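Local coordinates for protein prophenoloxidase b (Marsupenaeus japonicus, PDB 3WKY) that carries a type 3 copper site and, as a crustacean prophenoloxidase, probably serves once activated to oxidise monophenols and o-diphenols, at residues H262-T265 and Q269-S272; P68-N73 and T376-M381; L17-T22 and P139-P144. One frame throughout, in Å; residues are numbered along the deposited sequence.

Contacts 1, 2 and 3 lie on the same side of the chain's centre, and their own centres stand about 11 Å (1 and 2), 12 Å (1 and 3) and 16 Å (2 and 3) apart. Contact 3 closes before contact 1 opens, contact 2 brackets contact 1 in sequence, and the segments of contacts 2 and 3 alternate, which ties the N-terminal part of the chain to the copper-containing part twice. Contact 1, in the long loop between helices 218-239 and 294-310, touches both others: Ser272 OG lies 2.6 Å from Thr377 O, and Thr264 O 3.3 Å from Asp140 CB. The three are thus adjacent, and contact 2 reaches the copper site.

Contact 1. Residues H262-T265 and Q269-S272; sequences HLTT and QEWS. With NA (sodium ion), chain P.
Thr264 and Glu270 form a single antiparallel beta bridge, their CA atoms 3.9 Å apart, within a loop that doubles back through three residues between helices 218-239 and 294-310. Backbone bonds frame the bridge. Trp271 N donates to Leu263 O at 2.9 Å, while Thr265 N donates to Gln269 O, also at 2.9 Å. A weak third bond runs from Gln269 N to Thr265 OG1.

Aromatic packing falls to Trp271. Trp271 CD1 lies 3.5 Å from Leu263 CB, and Leu263 O sits at the ring's edge, in its plane. Thr265 CG2 approaches Trp271 NE1 at 3.5 Å, the two side chains crossing at about a right angle. Beyond this turn the indole touches Pro68 and Ala383. A serine here would probably open a gap between Leu263 CB and Thr265 CG2 and strip Pro68 of its aromatic neighbour.

Water and polar side chains fill out the bridge. One water accepts from Leu263 N and donates to Trp271 O, joining the two backbones next to the direct bond. Another water links Thr264 OG1 with Glu270 OE2; OG1 is also hydrogen-bonded to Thr145, so the threonine hydroxyl ties the turn to the start of helix 145-160. Glu270 CG is anti to its backbone N (chi1 172°) and the chain is extended, which carries the carboxylate toward a second subunit, where it faces the like-charged Glu270 of that neighbouring copy.

The metal contact involves Thr265. Its OG1 stands between the backbone N and the carbonyl carbon (chi1 72°), and from there Thr265 OG1 binds the sodium ion at 2.8 Å.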
ATOM      1  N   HIS A 262      -3.976 -32.458  -4.136  1.00 16.53           N
ATOM      2  CA  HIS A 262      -4.846 -33.495  -4.705  1.00 20.74           C
ATOM      3  C   HIS A 262      -4.672 -34.843  -3.996  1.00 20.79           C
ATOM      4  O   HIS A 262      -4.525 -35.878  -4.644  1.00 21.69           O
ATOM      5  CB  HIS A 262      -4.620 -33.623  -6.218  1.00 20.98           C
ATOM      6  CG  HIS A 262      -5.028 -32.402  -6.989  1.00 27.90           C
ATOM      7  ND1 HIS A 262      -4.174 -31.344  -7.217  1.00 35.11           N
ATOM      8  CD2 HIS A 262      -6.206 -32.064  -7.564  1.00 34.05           C
ATOM      9  CE1 HIS A 262      -4.808 -30.411  -7.908  1.00 22.77           C
ATOM     10  NE2 HIS A 262      -6.038 -30.826  -8.137  1.00 34.00           N
ATOM     11  N   LEU A 263      -4.680 -34.810  -2.666  1.00 18.16           N
ATOM     12  CA  LEU A 263      -4.542 -36.015  -1.837  1.00 19.99           C
ATOM     13  C   LEU A 263      -5.691 -36.122  -0.847  1.00 21.76           C
ATOM     14  O   LEU A 263      -6.139 -35.110  -0.303  1.00 18.94           O
ATOM     15  CB  LEU A 263      -3.234 -35.982  -1.043  1.00 17.91           C
ATOM     16  CG  LEU A 263      -1.920 -36.015  -1.830  1.00 19.84           C
ATOM     17  CD1 LEU A 263      -0.747 -35.901  -0.867  1.00 19.49           C
ATOM     18  CD2 LEU A 263      -1.802 -37.285  -2.676  1.00 22.24           C
ATOM     19  N   THR A 264      -6.142 -37.350  -0.588  1.00 18.03           N
ATOM     20  CA  THR A 264      -7.207 -37.606   0.382  1.00 20.79           C
ATOM     21  C   THR A 264      -6.792 -38.793   1.243  1.00 19.76           C
ATOM     22  O   THR A 264      -6.367 -39.822   0.703  1.00 21.22           O
ATOM     23  CB  THR A 264      -8.526 -37.948  -0.335  1.00 21.90           C
ATOM     24  OG1 THR A 264      -8.878 -36.876  -1.229  1.00 24.57           O
ATOM     25  CG2 THR A 264      -9.662 -38.175   0.668  1.00 22.00           C
ATOM     26  N   THR A 265      -6.895 -38.665   2.565  1.00 20.38           N
ATOM     27  CA  THR A 265      -6.468 -39.767   3.448  1.00 25.79           C
ATOM     28  C   THR A 265      -7.472 -40.912   3.407  1.00 36.22           C
ATOM     29  O   THR A 265      -8.569 -40.759   2.871  1.00 24.95           O
ATOM     30  CB  THR A 265      -6.315 -39.346   4.920  1.00 24.22           C
ATOM     31  OG1 THR A 265      -7.611 -39.129   5.506  1.00 25.32           O
ATOM     32  CG2 THR A 265      -5.462 -38.089   5.052  1.00 26.97           C
ATOM     33  N   GLN A 269     -10.534 -37.865   4.395  1.00 30.48           N
ATOM     34  CA  GLN A 269     -10.188 -36.479   4.671  1.00 37.19           C
ATOM     35  C   GLN A 269      -9.234 -35.903   3.619  1.00 31.69           C
ATOM     36  O   GLN A 269      -8.047 -36.239   3.615  1.00 31.56           O
ATOM     37  CB  GLN A 269      -9.540 -36.403   6.051  1.00 37.69           C
ATOM     38  CG  GLN A 269     -10.463 -36.802   7.184  1.00 50.84           C
ATOM     39  CD  GLN A 269     -10.937 -35.602   7.987  1.00 67.68           C
ATOM     40  OE1 GLN A 269     -10.177 -35.031   8.776  1.00 62.25           O
ATOM     41  NE2 GLN A 269     -12.194 -35.207   7.784  1.00 56.28           N
ATOM     42  N   GLU A 270      -9.750 -35.041   2.739  1.00 26.57           N
ATOM     43  CA  GLU A 270      -8.916 -34.395   1.720  1.00 37.40           C
ATOM     44  C   GLU A 270      -7.990 -33.345   2.338  1.00 25.41           C
ATOM     45  O   GLU A 270      -8.448 -32.515   3.123  1.00 24.51           O
ATOM     46  CB  GLU A 270      -9.785 -33.739   0.645  1.00 31.34           C
ATOM     47  CG  GLU A 270      -8.971 -32.885  -0.327  1.00 24.30           C
ATOM     48  CD  GLU A 270      -9.723 -32.488  -1.584  1.00 48.42           C
ATOM     49  OE1 GLU A 270      -9.776 -31.270  -1.882  1.00 43.90           O
ATOM     50  OE2 GLU A 270     -10.236 -33.388  -2.287  1.00 46.80           O
ATOM     51  N   TRP A 271      -6.700 -33.385   1.994  1.00 19.96           N
ATOM     52  CA  TRP A 271      -5.737 -32.445   2.541  1.00 15.70           C
ATOM     53  C   TRP A 271      -6.083 -31.033   2.077  1.00 17.18           C
ATOM     54  O   TRP A 271      -6.449 -30.816   0.915  1.00 18.56           O
ATOM     55  CB  TRP A 271      -4.308 -32.776   2.077  1.00 16.47           C
ATOM     56  CG  TRP A 271      -3.749 -34.050   2.675  1.00 18.37           C
ATOM     57  CD1 TRP A 271      -4.019 -35.331   2.280  1.00 20.92           C
ATOM     58  CD2 TRP A 271      -2.823 -34.152   3.772  1.00 14.89           C
ATOM     59  NE1 TRP A 271      -3.330 -36.223   3.071  1.00 19.47           N
ATOM     60  CE2 TRP A 271      -2.583 -35.529   3.986  1.00 19.24           C
ATOM     61  CE3 TRP A 271      -2.170 -33.216   4.584  1.00 15.62           C
ATOM     62  CZ2 TRP A 271      -1.724 -35.988   4.988  1.00 21.42           C
ATOM     63  CZ3 TRP A 271      -1.329 -33.673   5.582  1.00 19.72           C
ATOM     64  CH2 TRP A 271      -1.111 -35.052   5.776  1.00 21.93           C
ATOM     65  N   SER A 272      -5.924 -30.076   2.979  1.00 18.41           N
ATOM     66  CA  SER A 272      -6.130 -28.675   2.641  1.00 17.56           C
ATOM     67  C   SER A 272      -5.117 -28.223   1.599  1.00 15.98           C
ATOM     68  O   SER A 272      -4.010 -28.763   1.510  1.00 17.69           O
ATOM     69  CB  SER A 272      -6.019 -27.814   3.894  1.00 18.07           C
ATOM     70  OG  SER A 272      -7.112 -28.097   4.757  1.00 22.57           O
TER
HETATM   71 NA    NA P 714      -6.918 -38.832   8.238  1.00 35.62          NA
HETATM   72  O   HOH W   1      -6.035 -32.193  -1.643  1.00 23.95           O
HETATM   73  O   HOH W   2     -11.454 -36.083  -1.842  1.00 29.46           O

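Contact 2. Residues P68-N73 and T376-M381. With CUO (Cu2-o2 cluster), chain J.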
ATOM      1  N   PRO A  68      -4.306 -36.929  10.240  1.00 23.73           N
ATOM      2  CA  PRO A  68      -2.933 -37.410  10.036  1.00 19.98           C
ATOM      3  C   PRO A  68      -2.073 -37.296  11.293  1.00 22.01           C
ATOM      4  O   PRO A  68      -2.469 -36.644  12.263  1.00 21.87           O
ATOM      5  CB  PRO A  68      -2.386 -36.457   8.958  1.00 25.17           C
ATOM      6  CG  PRO A  68      -3.597 -35.885   8.283  1.00 25.21           C
ATOM      7  CD  PRO A  68      -4.627 -35.778   9.374  1.00 22.20           C
ATOM      8  N   PHE A  69      -0.901 -37.937  11.270  1.00 20.02           N
ATOM      9  CA  PHE A  69       0.148 -37.658  12.245  1.00 17.92           C
ATOM     10  C   PHE A  69       0.847 -36.368  11.822  1.00 21.11           C
ATOM     11  O   PHE A  69       1.494 -36.312  10.762  1.00 22.75           O
ATOM     12  CB  PHE A  69       1.166 -38.817  12.274  1.00 19.16           C
ATOM     13  CG  PHE A  69       2.476 -38.484  12.944  1.00 20.20           C
ATOM     14  CD1 PHE A  69       2.512 -37.917  14.208  1.00 20.03           C
ATOM     15  CD2 PHE A  69       3.688 -38.790  12.316  1.00 19.50           C
ATOM     16  CE1 PHE A  69       3.720 -37.616  14.822  1.00 22.61           C
ATOM     17  CE2 PHE A  69       4.901 -38.505  12.930  1.00 19.29           C
ATOM     18  CZ  PHE A  69       4.923 -37.915  14.180  1.00 19.38           C
ATOM     19  N   PHE A  70       0.716 -35.335  12.646  1.00 21.79           N
ATOM     20  CA  PHE A  70       1.326 -34.046  12.356  1.00 18.11           C
ATOM     21  C   PHE A  70       2.684 -33.962  13.037  1.00 16.11           C
ATOM     22  O   PHE A  70       2.806 -33.530  14.189  1.00 18.05           O
ATOM     23  CB  PHE A  70       0.389 -32.928  12.797  1.00 19.98           C
ATOM     24  CG  PHE A  70      -0.860 -32.849  11.973  1.00 19.03           C
ATOM     25  CD1 PHE A  70      -0.786 -32.850  10.588  1.00 24.30           C
ATOM     26  CD2 PHE A  70      -2.106 -32.833  12.575  1.00 31.19           C
ATOM     27  CE1 PHE A  70      -1.936 -32.798   9.816  1.00 31.34           C
ATOM     28  CE2 PHE A  70      -3.256 -32.776  11.812  1.00 30.42           C
ATOM     29  CZ  PHE A  70      -3.172 -32.764  10.434  1.00 26.25           C
ATOM     30  N   ALA A  71       3.707 -34.397  12.302  1.00 16.63           N
ATOM     31  CA  ALA A  71       5.013 -34.665  12.870  1.00 20.14           C
ATOM     32  C   ALA A  71       5.692 -33.460  13.516  1.00 23.01           C
ATOM     33  O   ALA A  71       6.512 -33.624  14.420  1.00 22.19           O
ATOM     34  CB  ALA A  71       5.916 -35.296  11.813  1.00 20.91           C
ATOM     35  N   PHE A  72       5.350 -32.251  13.073  1.00 17.55           N
ATOM     36  CA  PHE A  72       6.039 -31.058  13.572  1.00 17.93           C
ATOM     37  C   PHE A  72       5.351 -30.482  14.794  1.00 19.94           C
ATOM     38  O   PHE A  72       5.875 -29.566  15.437  1.00 20.73           O
ATOM     39  CB  PHE A  72       6.147 -29.996  12.466  1.00 16.63           C
ATOM     40  CG  PHE A  72       6.761 -30.522  11.203  1.00 16.02           C
ATOM     41  CD1 PHE A  72       8.137 -30.636  11.086  1.00 18.36           C
ATOM     42  CD2 PHE A  72       5.961 -30.950  10.146  1.00 16.70           C
ATOM     43  CE1 PHE A  72       8.701 -31.151   9.942  1.00 19.31           C
ATOM     44  CE2 PHE A  72       6.522 -31.467   8.996  1.00 17.83           C
ATOM     45  CZ  PHE A  72       7.897 -31.557   8.891  1.00 20.41           C
ATOM     46  N   ASN A  73       4.177 -31.025  15.103  1.00 19.29           N
ATOM     47  CA  ASN A  73       3.377 -30.575  16.231  1.00 21.25           C
ATOM     48  C   ASN A  73       3.806 -31.286  17.512  1.00 22.93           C
ATOM     49  O   ASN A  73       3.948 -32.514  17.537  1.00 20.71           O
ATOM     50  CB  ASN A  73       1.894 -30.814  15.943  1.00 19.65           C
ATOM     51  CG  ASN A  73       1.015 -30.545  17.151  1.00 29.99           C
ATOM     52  OD1 ASN A  73       0.788 -31.431  17.982  1.00 24.81           O
ATOM     53  ND2 ASN A  73       0.510 -29.318  17.255  1.00 27.78           N
ATOM     54  N   THR A 376     -11.177 -26.857   9.273  1.00 17.83           N
ATOM     55  CA  THR A 376     -10.447 -27.494   8.181  1.00 26.94           C
ATOM     56  C   THR A 376      -9.305 -28.365   8.637  1.00 35.03           C
ATOM     57  O   THR A 376      -8.876 -28.295   9.790  1.00 27.77           O
ATOM     58  CB  THR A 376      -9.820 -26.453   7.258  1.00 26.70           C
ATOM     59  OG1 THR A 376      -8.912 -25.649   8.022  1.00 20.88           O
ATOM     60  CG2 THR A 376     -10.887 -25.577   6.637  1.00 25.97           C
ATOM     61  N   THR A 377      -8.807 -29.145   7.676  1.00 39.62           N
ATOM     62  CA  THR A 377      -7.638 -30.002   7.795  1.00 47.14           C
ATOM     63  C   THR A 377      -6.337 -29.194   7.601  1.00 42.61           C
ATOM     64  O   THR A 377      -6.373 -28.039   7.200  1.00 31.94           O
ATOM     65  CB  THR A 377      -7.717 -31.129   6.721  1.00 40.03           C
ATOM     66  OG1 THR A 377      -7.986 -30.552   5.431  1.00 34.15           O
ATOM     67  CG2 THR A 377      -8.843 -32.103   7.038  1.00 43.36           C
ATOM     68  N   SER A 378      -5.191 -29.795   7.892  1.00 34.51           N
ATOM     69  CA  SER A 378      -3.907 -29.138   7.639  1.00 33.14           C
ATOM     70  C   SER A 378      -3.455 -29.377   6.197  1.00 24.83           C
ATOM     71  O   SER A 378      -3.924 -30.308   5.532  1.00 22.63           O
ATOM     72  CB  SER A 378      -2.848 -29.653   8.608  1.00 42.63           C
ATOM     73  OG  SER A 378      -1.533 -29.325   8.172  1.00 39.95           O
ATOM     74  N   GLY A 379      -2.563 -28.524   5.698  1.00 15.51           N
ATOM     75  CA  GLY A 379      -1.973 -28.750   4.386  1.00 13.81           C
ATOM     76  C   GLY A 379      -0.807 -29.722   4.521  1.00 15.71           C
ATOM     77  O   GLY A 379      -0.448 -30.097   5.642  1.00 16.68           O
ATOM     78  N   VAL A 380      -0.221 -30.130   3.396  1.00 14.06           N
ATOM     79  CA  VAL A 380       0.830 -31.159   3.403  1.00 17.09           C
ATOM     80  C   VAL A 380       2.124 -30.779   4.127  1.00 18.04           C
ATOM     81  O   VAL A 380       2.904 -31.662   4.509  1.00 15.68           O
ATOM     82  CB  VAL A 380       1.160 -31.674   1.983  1.00 16.01           C
ATOM     83  CG1 VAL A 380      -0.065 -32.348   1.366  1.00 17.99           C
ATOM     84  CG2 VAL A 380       1.686 -30.540   1.071  1.00 12.37           C
ATOM     85  N   MET A 381       2.364 -29.487   4.338  1.00 13.85           N
ATOM     86  CA  MET A 381       3.560 -29.069   5.089  1.00 15.16           C
ATOM     87  C   MET A 381       3.524 -29.548   6.538  1.00 14.56           C
ATOM     88  O   MET A 381       4.552 -29.559   7.212  1.00 17.20           O
ATOM     89  CB  MET A 381       3.739 -27.544   5.058  1.00 15.48           C
ATOM     90  CG  MET A 381       4.398 -27.052   3.782  1.00 11.92           C
ATOM     91  SD  MET A 381       6.144 -27.549   3.669  1.00 15.60           S
ATOM     92  CE  MET A 381       6.909 -26.402   4.809  1.00 15.94           C
TER
HETATM   93 CU1  CUO J 708      12.626 -32.431   6.998  1.00 26.47          CU
HETATM   94 CU2  CUO J 708      11.294 -29.129   7.541  1.00 20.77          CU
HETATM   95  O1  CUO J 708      11.917 -30.925   8.104  1.00 34.54           O
HETATM   96  O2  CUO J 708      10.771 -31.156   6.927  1.00 28.87           O
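Phe70 and Ser378 bring the two loops together without backbone pairing: their CA atoms are 8.6 Å apart, and a type I turn from Phe70 to Asn73, closed by Asn73 N to Phe70 O at 3.0 Å, projects aromatic side chains across the interval.

Phe70 CE1 lies 3.5 Å from Ser378 CB, with CZ of the same ring nearly as close, in an oblique approach. The serine meets it through carbon, since Ser378 OG, anti to the backbone N (chi1 164°), is taken up by a hydrogen bond to Gly379 O (2.9 Å), in the carbonyl plane on a lone pair. That bond satisfies the buried hydroxyl inside its own loop.

Phe72 supplies the other half. Phe72 CE2 comes within 3.3 Å of Met381 O, approached obliquely to the ring. The same carbonyl accepts a hydrogen bond from His361 ND1, and the imidazole of His361 stacks with Phe72. Met381 O thus probably helps to orient His361, a residue of the copper pocket, from the second shell. At the ring's far end, Phe72 CZ is 3.5 Å from O2 of the cluster, which lies at the edge near the ring plane.

The pairing thus sets a phenylalanine from the all-alpha region against the dicopper centre, consistent with the placeholder phenylalanine known from arthropod hemocyanins and prophenoloxidases, which is thought to block substrate access to the type 3 copper site until activation.

Contact 3. Residues L17-T22 and P139-P144; sequences LPYEST and PDRFVP
Tyr19 CG lies anti to its carbonyl carbon (chi1 -62°), which sends the phenol across toward Asp140, whose CG is turned in between its own backbone N and carbonyl carbon (chi1 67°), so that the two side chains approach from opposite directions. The backbones stay apart, the CA atoms of Tyr19 and Asp140 being 11.0 Å from each other, and the contact is carried by the ends of three side chains.

Tyr19 OH donates to Asp140 OD2 at 2.7 Å. The hydroxyl meets that oxygen from above the carboxylate plane, and the ring and carboxylate planes are 62° apart. Asp140 OD1 serves a different donor: Arg141 NH1 lies 2.8 Å away and uses the syn lone pair of OD1, which itself stays within the guanidinium plane. This salt bridge joins consecutive residues of the 3-10 segment 139-141, and the bend of Arg141 at chi2 folds its chain back far enough to make it.

Arg141 NH1 also gives a weak bond of 3.0 Å to Tyr19 OH, completing a triangle of phenol, carboxylate and guanidinium. Outside it, Gly266 N donates to the same hydroxyl and Glu385 forms a salt bridge with Arg141 NE, which ties this polar group to the turn of contact 1, within the copper-containing domain, and to Glu385.

The phenol hydroxyl donates a hydrogen bond to Asp140 OD2 and accepts from Gly266 N and, weakly, from Arg141 NH1, which is likely to restrict the turning of the hydroxyl. Arg141, shared with Glu385, probably offsets part of the charge of the buried aspartate and helps to keep it ionised.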
ATOM      1  N   LEU A  17      -3.016 -52.770   6.104  1.00 27.83           N
ATOM      2  CA  LEU A  17      -4.401 -52.305   6.216  1.00 29.32           C
ATOM      3  C   LEU A  17      -4.631 -51.374   7.413  1.00 29.39           C
ATOM      4  O   LEU A  17      -5.462 -51.665   8.270  1.00 25.28           O
ATOM      5  CB  LEU A  17      -5.351 -53.511   6.294  1.00 26.46           C
ATOM      6  CG  LEU A  17      -5.215 -54.553   5.180  1.00 29.08           C
ATOM      7  CD1 LEU A  17      -6.238 -55.679   5.367  1.00 32.59           C
ATOM      8  CD2 LEU A  17      -5.353 -53.933   3.794  1.00 29.65           C
ATOM      9  N   PRO A  18      -3.886 -50.252   7.479  1.00 24.24           N
ATOM     10  CA  PRO A  18      -3.913 -49.423   8.691  1.00 25.06           C
ATOM     11  C   PRO A  18      -5.251 -48.728   8.956  1.00 24.50           C
ATOM     12  O   PRO A  18      -5.478 -48.289  10.085  1.00 27.34           O
ATOM     13  CB  PRO A  18      -2.798 -48.389   8.436  1.00 25.57           C
ATOM     14  CG  PRO A  18      -2.657 -48.333   6.951  1.00 21.14           C
ATOM     15  CD  PRO A  18      -2.945 -49.730   6.465  1.00 25.55           C
ATOM     16  N   TYR A  19      -6.116 -48.624   7.949  1.00 23.75           N
ATOM     17  CA  TYR A  19      -7.419 -47.993   8.162  1.00 27.28           C
ATOM     18  C   TYR A  19      -8.502 -49.009   8.520  1.00 31.15           C
ATOM     19  O   TYR A  19      -9.656 -48.636   8.738  1.00 28.45           O
ATOM     20  CB  TYR A  19      -7.857 -47.217   6.926  1.00 25.15           C
ATOM     21  CG  TYR A  19      -6.943 -46.071   6.551  1.00 32.70           C
ATOM     22  CD1 TYR A  19      -7.008 -44.855   7.223  1.00 30.07           C
ATOM     23  CD2 TYR A  19      -6.027 -46.202   5.515  1.00 29.14           C
ATOM     24  CE1 TYR A  19      -6.175 -43.802   6.874  1.00 32.94           C
ATOM     25  CE2 TYR A  19      -5.197 -45.158   5.156  1.00 29.04           C
ATOM     26  CZ  TYR A  19      -5.277 -43.959   5.839  1.00 28.83           C
ATOM     27  OH  TYR A  19      -4.448 -42.921   5.474  1.00 30.87           O
ATOM     28  N   GLU A  20      -8.142 -50.288   8.561  1.00 27.36           N
ATOM     29  CA  GLU A  20      -9.122 -51.321   8.895  1.00 26.01           C
ATOM     30  C   GLU A  20      -8.982 -51.728  10.351  1.00 30.67           C
ATOM     31  O   GLU A  20      -7.967 -51.444  10.983  1.00 28.10           O
ATOM     32  CB  GLU A  20      -8.980 -52.533   7.971  1.00 29.90           C
ATOM     33  CG  GLU A  20      -9.095 -52.215   6.478  1.00 30.94           C
ATOM     34  CD  GLU A  20     -10.471 -51.702   6.074  1.00 40.38           C
ATOM     35  OE1 GLU A  20     -11.444 -51.942   6.817  1.00 38.16           O
ATOM     36  OE2 GLU A  20     -10.583 -51.063   5.006  1.00 33.76           O
ATOM     37  N   SER A  21     -10.013 -52.368  10.895  1.00 32.11           N
ATOM     38  CA  SER A  21      -9.961 -52.839  12.273  1.00 31.44           C
ATOM     39  C   SER A  21      -8.929 -53.948  12.415  1.00 29.29           C
ATOM     40  O   SER A  21      -8.532 -54.571  11.429  1.00 30.64           O
ATOM     41  CB  SER A  21     -11.323 -53.380  12.710  1.00 34.55           C
ATOM     42  OG  SER A  21     -11.613 -54.585  12.026  1.00 33.79           O
ATOM     43  N   THR A  22      -8.495 -54.183  13.648  1.00 29.63           N
ATOM     44  CA  THR A  22      -7.593 -55.292  13.938  1.00 32.69           C
ATOM     45  C   THR A  22      -8.267 -56.620  13.570  1.00 34.46           C
ATOM     46  O   THR A  22      -7.616 -57.544  13.079  1.00 34.04           O
ATOM     47  CB  THR A  22      -7.187 -55.302  15.418  1.00 32.14           C
ATOM     48  OG1 THR A  22      -6.704 -54.003  15.790  1.00 39.43           O
ATOM     49  CG2 THR A  22      -6.095 -56.339  15.672  1.00 34.92           C
ATOM     50  N   PRO A 139      -0.709 -45.797   0.529  1.00 24.19           N
ATOM     51  CA  PRO A 139      -0.672 -45.274  -0.839  1.00 18.18           C
ATOM     52  C   PRO A 139      -1.414 -43.943  -1.008  1.00 20.33           C
ATOM     53  O   PRO A 139      -1.063 -43.196  -1.927  1.00 20.28           O
ATOM     54  CB  PRO A 139      -1.345 -46.385  -1.671  1.00 19.82           C
ATOM     55  CG  PRO A 139      -2.032 -47.266  -0.683  1.00 24.96           C
ATOM     56  CD  PRO A 139      -1.270 -47.162   0.588  1.00 22.64           C
ATOM     57  N   ASP A 140      -2.385 -43.653  -0.144  1.00 20.50           N
ATOM     58  CA  ASP A 140      -3.154 -42.406  -0.238  1.00 20.79           C
ATOM     59  C   ASP A 140      -2.266 -41.165  -0.086  1.00 23.14           C
ATOM     60  O   ASP A 140      -2.658 -40.071  -0.508  1.00 23.00           O
ATOM     61  CB  ASP A 140      -4.271 -42.360   0.813  1.00 22.61           C
ATOM     62  CG  ASP A 140      -3.731 -42.281   2.238  1.00 27.48           C
ATOM     63  OD1 ASP A 140      -3.376 -41.172   2.697  1.00 24.22           O
ATOM     64  OD2 ASP A 140      -3.656 -43.328   2.914  1.00 37.32           O
ATOM     65  N   ARG A 141      -1.086 -41.332   0.515  1.00 21.73           N
ATOM     66  CA  ARG A 141      -0.161 -40.213   0.719  1.00 23.53           C
ATOM     67  C   ARG A 141       0.627 -39.846  -0.525  1.00 22.16           C
ATOM     68  O   ARG A 141       1.257 -38.786  -0.556  1.00 18.99           O
ATOM     69  CB  ARG A 141       0.825 -40.497   1.868  1.00 18.69           C
ATOM     70  CG  ARG A 141       0.182 -40.717   3.240  1.00 20.68           C
ATOM     71  CD  ARG A 141      -0.489 -39.463   3.808  1.00 16.33           C
ATOM     72  NE  ARG A 141      -0.545 -39.515   5.266  1.00 19.39           N
ATOM     73  CZ  ARG A 141      -1.547 -40.049   5.970  1.00 22.43           C
ATOM     74  NH1 ARG A 141      -2.591 -40.599   5.358  1.00 26.10           N
ATOM     75  NH2 ARG A 141      -1.497 -40.046   7.294  1.00 20.88           N
ATOM     76  N   PHE A 142       0.593 -40.700  -1.553  1.00 19.05           N
ATOM     77  CA  PHE A 142       1.479 -40.542  -2.705  1.00 17.52           C
ATOM     78  C   PHE A 142       0.737 -40.515  -4.041  1.00 24.05           C
ATOM     79  O   PHE A 142       1.292 -40.098  -5.057  1.00 28.99           O
ATOM     80  CB  PHE A 142       2.532 -41.670  -2.719  1.00 19.04           C
ATOM     81  CG  PHE A 142       3.241 -41.838  -1.412  1.00 18.46           C
ATOM     82  CD1 PHE A 142       4.336 -41.034  -1.092  1.00 18.03           C
ATOM     83  CD2 PHE A 142       2.806 -42.777  -0.491  1.00 19.74           C
ATOM     84  CE1 PHE A 142       4.982 -41.173   0.118  1.00 23.35           C
ATOM     85  CE2 PHE A 142       3.451 -42.922   0.731  1.00 15.97           C
ATOM     86  CZ  PHE A 142       4.545 -42.116   1.032  1.00 19.33           C
ATOM     87  N   VAL A 143      -0.511 -40.969  -4.029  1.00 19.21           N
ATOM     88  CA  VAL A 143      -1.288 -41.165  -5.254  1.00 20.65           C
ATOM     89  C   VAL A 143      -2.495 -40.219  -5.219  1.00 15.19           C
ATOM     90  O   VAL A 143      -3.170 -40.132  -4.196  1.00 21.23           O
ATOM     91  CB  VAL A 143      -1.775 -42.635  -5.343  1.00 26.00           C
ATOM     92  CG1 VAL A 143      -2.640 -42.862  -6.573  1.00 25.15           C
ATOM     93  CG2 VAL A 143      -0.575 -43.599  -5.332  1.00 24.90           C
ATOM     94  N   PRO A 144      -2.754 -39.503  -6.329  1.00 19.67           N
ATOM     95  CA  PRO A 144      -3.810 -38.480  -6.307  1.00 18.80           C
ATOM     96  C   PRO A 144      -5.172 -39.053  -5.999  1.00 23.00           C
ATOM     97  O   PRO A 144      -5.468 -40.204  -6.341  1.00 23.84           O
ATOM     98  CB  PRO A 144      -3.817 -37.944  -7.738  1.00 19.11           C
ATOM     99  CG  PRO A 144      -2.452 -38.261  -8.272  1.00 26.63           C
ATOM    100  CD  PRO A 144      -2.054 -39.545  -7.622  1.00 23.65           C
TER